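Local coordinates for protein cytosolic phospholipase A2 delta (Homo sapiens, PDB 5IZ5) that hydrolyses glycerophospholipids at the sn-2 position in a calcium-dependent manner, with a preference for linoleic acid there, at residues Gly254-Met259 with Arg270-Ala275. The protein carries 3 engineered substitutions. Sequence-based numbering, arbitrary orientation.
Sequences GKEVTM and RLQLKA
Val257 and Leu273 form the tight centre of this antiparallel strand pair, joined by two nearly straight backbone hydrogen bonds, Val257 N to Leu273 O and Leu273 N to Val257 O, both 2.8 Å. Met259 and Leu271 repeat the reciprocal pattern at one end, with Leu271 N 2.9 Å from Met259 O. At the other end the ladder slackens: Lys255 N reaches Ala275 O at 3.2 Å, while the return bond from Ala275 N to Lys255 O is weak, bent to 132° at the hydrogen. Lys255, Val257, Met259, Leu271, Leu273 and Ala275 share one face. There the chi1 of Leu273 (67°) turns the end of its side chain back toward the partner strand, bringing CD1 within 4.2 Å of Val257 CB; Leu271 and Leu273 also pack on Val170 of strand 160-172, and Lys255 NZ donates a hydrogen bond to Pro247 O.

The face bearing Glu256, Thr258, Gln272 and Lys274 is looser and more open to solvent. Thr258 CG2 lies over one face of the Arg270 guanidinium, 3.4 Å from NE, whereas Arg270 NH1 is salt-bridged to Asp260. Gln272 runs alongside Thr258, its CG 3.9 Å from OG1. Lys274, bent at chi2 (130°), lays its methylenes against Lys255 O and slants across Glu256, whose OE1 makes a long salt bridge of 3.9 Å to NZ. The two segments belong to the beta hairpin of strands 255-263 and 266-277, the second also hydrogen-bonded to strand 160-172, consistent with the second C2 domain proposed between the C2 and catalytic domains.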
ATOM      1  N   GLY B 254      10.987  -8.018 -34.386  1.00 90.65           N
ATOM      2  CA  GLY B 254       9.786  -8.776 -34.682  1.00 92.58           C
ATOM      3  C   GLY B 254       9.950  -9.796 -35.798  1.00 92.51           C
ATOM      4  O   GLY B 254      10.753  -9.607 -36.717  1.00 91.49           O
ATOM      5  N   LYS B 255       9.190 -10.883 -35.704  1.00 92.37           N
ATOM      6  CA  LYS B 255       9.221 -11.954 -36.682  1.00 92.21           C
ATOM      7  C   LYS B 255       7.884 -12.669 -36.684  1.00 93.13           C
ATOM      8  O   LYS B 255       7.055 -12.466 -35.796  1.00 93.20           O
ATOM      9  CB  LYS B 255      10.304 -12.950 -36.312  1.00 89.93           C
ATOM     10  CG  LYS B 255      10.007 -13.702 -35.035  1.00 88.20           C
ATOM     11  CD  LYS B 255      11.128 -14.644 -34.716  1.00 86.18           C
ATOM     12  CE  LYS B 255      10.759 -15.554 -33.587  1.00 84.81           C
ATOM     13  NZ  LYS B 255      11.865 -16.514 -33.383  1.00 84.67           N
ATOM     14  N   GLU B 256       7.712 -13.542 -37.669  1.00 91.87           N
ATOM     15  CA  GLU B 256       6.451 -14.227 -37.886  1.00 90.15           C
ATOM     16  C   GLU B 256       6.717 -15.652 -38.335  1.00 86.76           C
ATOM     17  O   GLU B 256       7.359 -15.868 -39.361  1.00 89.64           O
ATOM     18  CB  GLU B 256       5.656 -13.466 -38.949  1.00 91.25           C
ATOM     19  CG  GLU B 256       4.165 -13.801 -39.010  1.00 93.16           C
ATOM     20  CD  GLU B 256       3.281 -12.575 -39.242  1.00 94.62           C
ATOM     21  OE1 GLU B 256       3.792 -11.520 -39.675  1.00 93.44           O
ATOM     22  OE2 GLU B 256       2.060 -12.659 -38.984  1.00 96.57           O
ATOM     23  N   VAL B 257       6.228 -16.617 -37.562  1.00 83.95           N
ATOM     24  CA  VAL B 257       6.446 -18.027 -37.862  1.00 79.58           C
ATOM     25  C   VAL B 257       5.112 -18.751 -37.936  1.00 76.37           C
ATOM     26  O   VAL B 257       4.163 -18.398 -37.231  1.00 71.37           O
ATOM     27  CB  VAL B 257       7.355 -18.691 -36.806  1.00 78.54           C
ATOM     28  CG1 VAL B 257       7.373 -20.207 -36.956  1.00 78.95           C
ATOM     29  CG2 VAL B 257       8.765 -18.140 -36.918  1.00 78.68           C
ATOM     30  N   THR B 258       5.055 -19.741 -38.825  1.00 74.54           N
ATOM     31  CA  THR B 258       3.951 -20.680 -38.901  1.00 73.46           C
ATOM     32  C   THR B 258       4.538 -22.052 -38.676  1.00 74.50           C
ATOM     33  O   THR B 258       5.539 -22.418 -39.294  1.00 75.02           O
ATOM     34  CB  THR B 258       3.272 -20.694 -40.277  1.00 72.18           C
ATOM     35  OG1 THR B 258       2.980 -19.358 -40.679  1.00 72.33           O
ATOM     36  CG2 THR B 258       1.978 -21.516 -40.235  1.00 71.37           C
ATOM     37  N   MET B 259       3.925 -22.818 -37.792  1.00 79.88           N
ATOM     38  CA  MET B 259       4.290 -24.219 -37.683  1.00 83.45           C
ATOM     39  C   MET B 259       3.102 -25.083 -37.327  1.00 78.95           C
ATOM     40  O   MET B 259       2.101 -24.626 -36.760  1.00 76.87           O
ATOM     41  CB  MET B 259       5.432 -24.435 -36.694  1.00 91.58           C
ATOM     42  CG  MET B 259       6.803 -24.531 -37.351  1.00 98.10           C
ATOM     43  SD  MET B 259       8.133 -24.989 -36.216  1.00110.91           S
ATOM     44  CE  MET B 259       9.583 -24.624 -37.200  1.00106.17           C
ATOM     45  N   ARG B 270      -2.194 -26.046 -37.146  1.00 65.03           N
ATOM     46  CA  ARG B 270      -1.416 -24.913 -37.632  1.00 68.86           C
ATOM     47  C   ARG B 270      -1.521 -23.728 -36.680  1.00 70.02           C
ATOM     48  O   ARG B 270      -2.616 -23.215 -36.451  1.00 69.95           O
ATOM     49  CB  ARG B 270      -1.912 -24.508 -39.022  1.00 71.07           C
ATOM     50  CG  ARG B 270      -0.983 -23.578 -39.791  1.00 74.57           C
ATOM     51  CD  ARG B 270      -1.523 -23.317 -41.192  1.00 77.34           C
ATOM     52  NE  ARG B 270      -0.481 -22.923 -42.139  1.00 78.77           N
ATOM     53  CZ  ARG B 270       0.365 -23.762 -42.740  1.00 77.72           C
ATOM     54  NH1 ARG B 270       0.322 -25.071 -42.500  1.00 78.21           N
ATOM     55  NH2 ARG B 270       1.274 -23.284 -43.585  1.00 76.24           N
ATOM     56  N   LEU B 271      -0.386 -23.300 -36.125  1.00 70.51           N
ATOM     57  CA  LEU B 271      -0.337 -22.094 -35.305  1.00 73.21           C
ATOM     58  C   LEU B 271       0.514 -21.039 -35.974  1.00 70.99           C
ATOM     59  O   LEU B 271       1.514 -21.347 -36.619  1.00 67.77           O
ATOM     60  CB  LEU B 271       0.235 -22.384 -33.914  1.00 75.27           C
ATOM     61  CG  LEU B 271      -0.712 -22.847 -32.817  1.00 76.51           C
ATOM     62  CD1 LEU B 271      -2.001 -23.452 -33.324  1.00 77.47           C
ATOM     63  CD2 LEU B 271      -0.014 -23.850 -31.934  1.00 77.54           C
ATOM     64  N   GLN B 272       0.111 -19.789 -35.788  1.00 72.06           N
ATOM     65  CA  GLN B 272       0.846 -18.651 -36.306  1.00 73.32           C
ATOM     66  C   GLN B 272       1.278 -17.761 -35.153  1.00 70.32           C
ATOM     67  O   GLN B 272       0.462 -17.311 -34.347  1.00 66.62           O
ATOM     68  CB  GLN B 272      -0.001 -17.885 -37.317  1.00 76.03           C
ATOM     69  CG  GLN B 272      -0.229 -18.684 -38.588  1.00 78.56           C
ATOM     70  CD  GLN B 272      -1.130 -17.989 -39.590  1.00 82.10           C
ATOM     71  OE1 GLN B 272      -2.178 -18.512 -39.981  1.00 85.80           O
ATOM     72  NE2 GLN B 272      -0.729 -16.801 -40.009  1.00 83.79           N
ATOM     73  N   LEU B 273       2.571 -17.506 -35.048  1.00 69.51           N
ATOM     74  CA  LEU B 273       2.976 -16.585 -34.001  1.00 72.93           C
ATOM     75  C   LEU B 273       3.876 -15.463 -34.483  1.00 74.62           C
ATOM     76  O   LEU B 273       4.693 -15.636 -35.393  1.00 72.65           O
ATOM     77  CB  LEU B 273       3.505 -17.284 -32.737  1.00 73.84           C
ATOM     78  CG  LEU B 273       4.767 -18.109 -32.584  1.00 75.31           C
ATOM     79  CD1 LEU B 273       4.774 -19.324 -33.490  1.00 77.47           C
ATOM     80  CD2 LEU B 273       6.011 -17.266 -32.780  1.00 75.74           C
ATOM     81  N   LYS B 274       3.667 -14.293 -33.876  1.00 76.63           N
ATOM     82  CA  LYS B 274       4.490 -13.131 -34.137  1.00 77.44           C
ATOM     83  C   LYS B 274       4.929 -12.469 -32.841  1.00 73.47           C
ATOM     84  O   LYS B 274       4.102 -12.069 -32.020  1.00 70.29           O
ATOM     85  CB  LYS B 274       3.751 -12.112 -35.009  1.00 80.77           C
ATOM     86  CG  LYS B 274       4.469 -10.764 -35.100  1.00 84.56           C
ATOM     87  CD  LYS B 274       4.650 -10.257 -36.526  1.00 86.05           C
ATOM     88  CE  LYS B 274       5.686  -9.141 -36.583  1.00 87.12           C
ATOM     89  NZ  LYS B 274       5.982  -8.714 -37.979  1.00 87.71           N
ATOM     90  N   ALA B 275       6.244 -12.347 -32.697  1.00 70.38           N
ATOM     91  CA  ALA B 275       6.850 -11.631 -31.594  1.00 70.64           C
ATOM     92  C   ALA B 275       7.044 -10.184 -32.018  1.00 70.75           C
ATOM     93  O   ALA B 275       7.504  -9.911 -33.129  1.00 70.52           O
ATOM     94  CB  ALA B 275       8.181 -12.260 -31.230  1.00 70.96           C
TER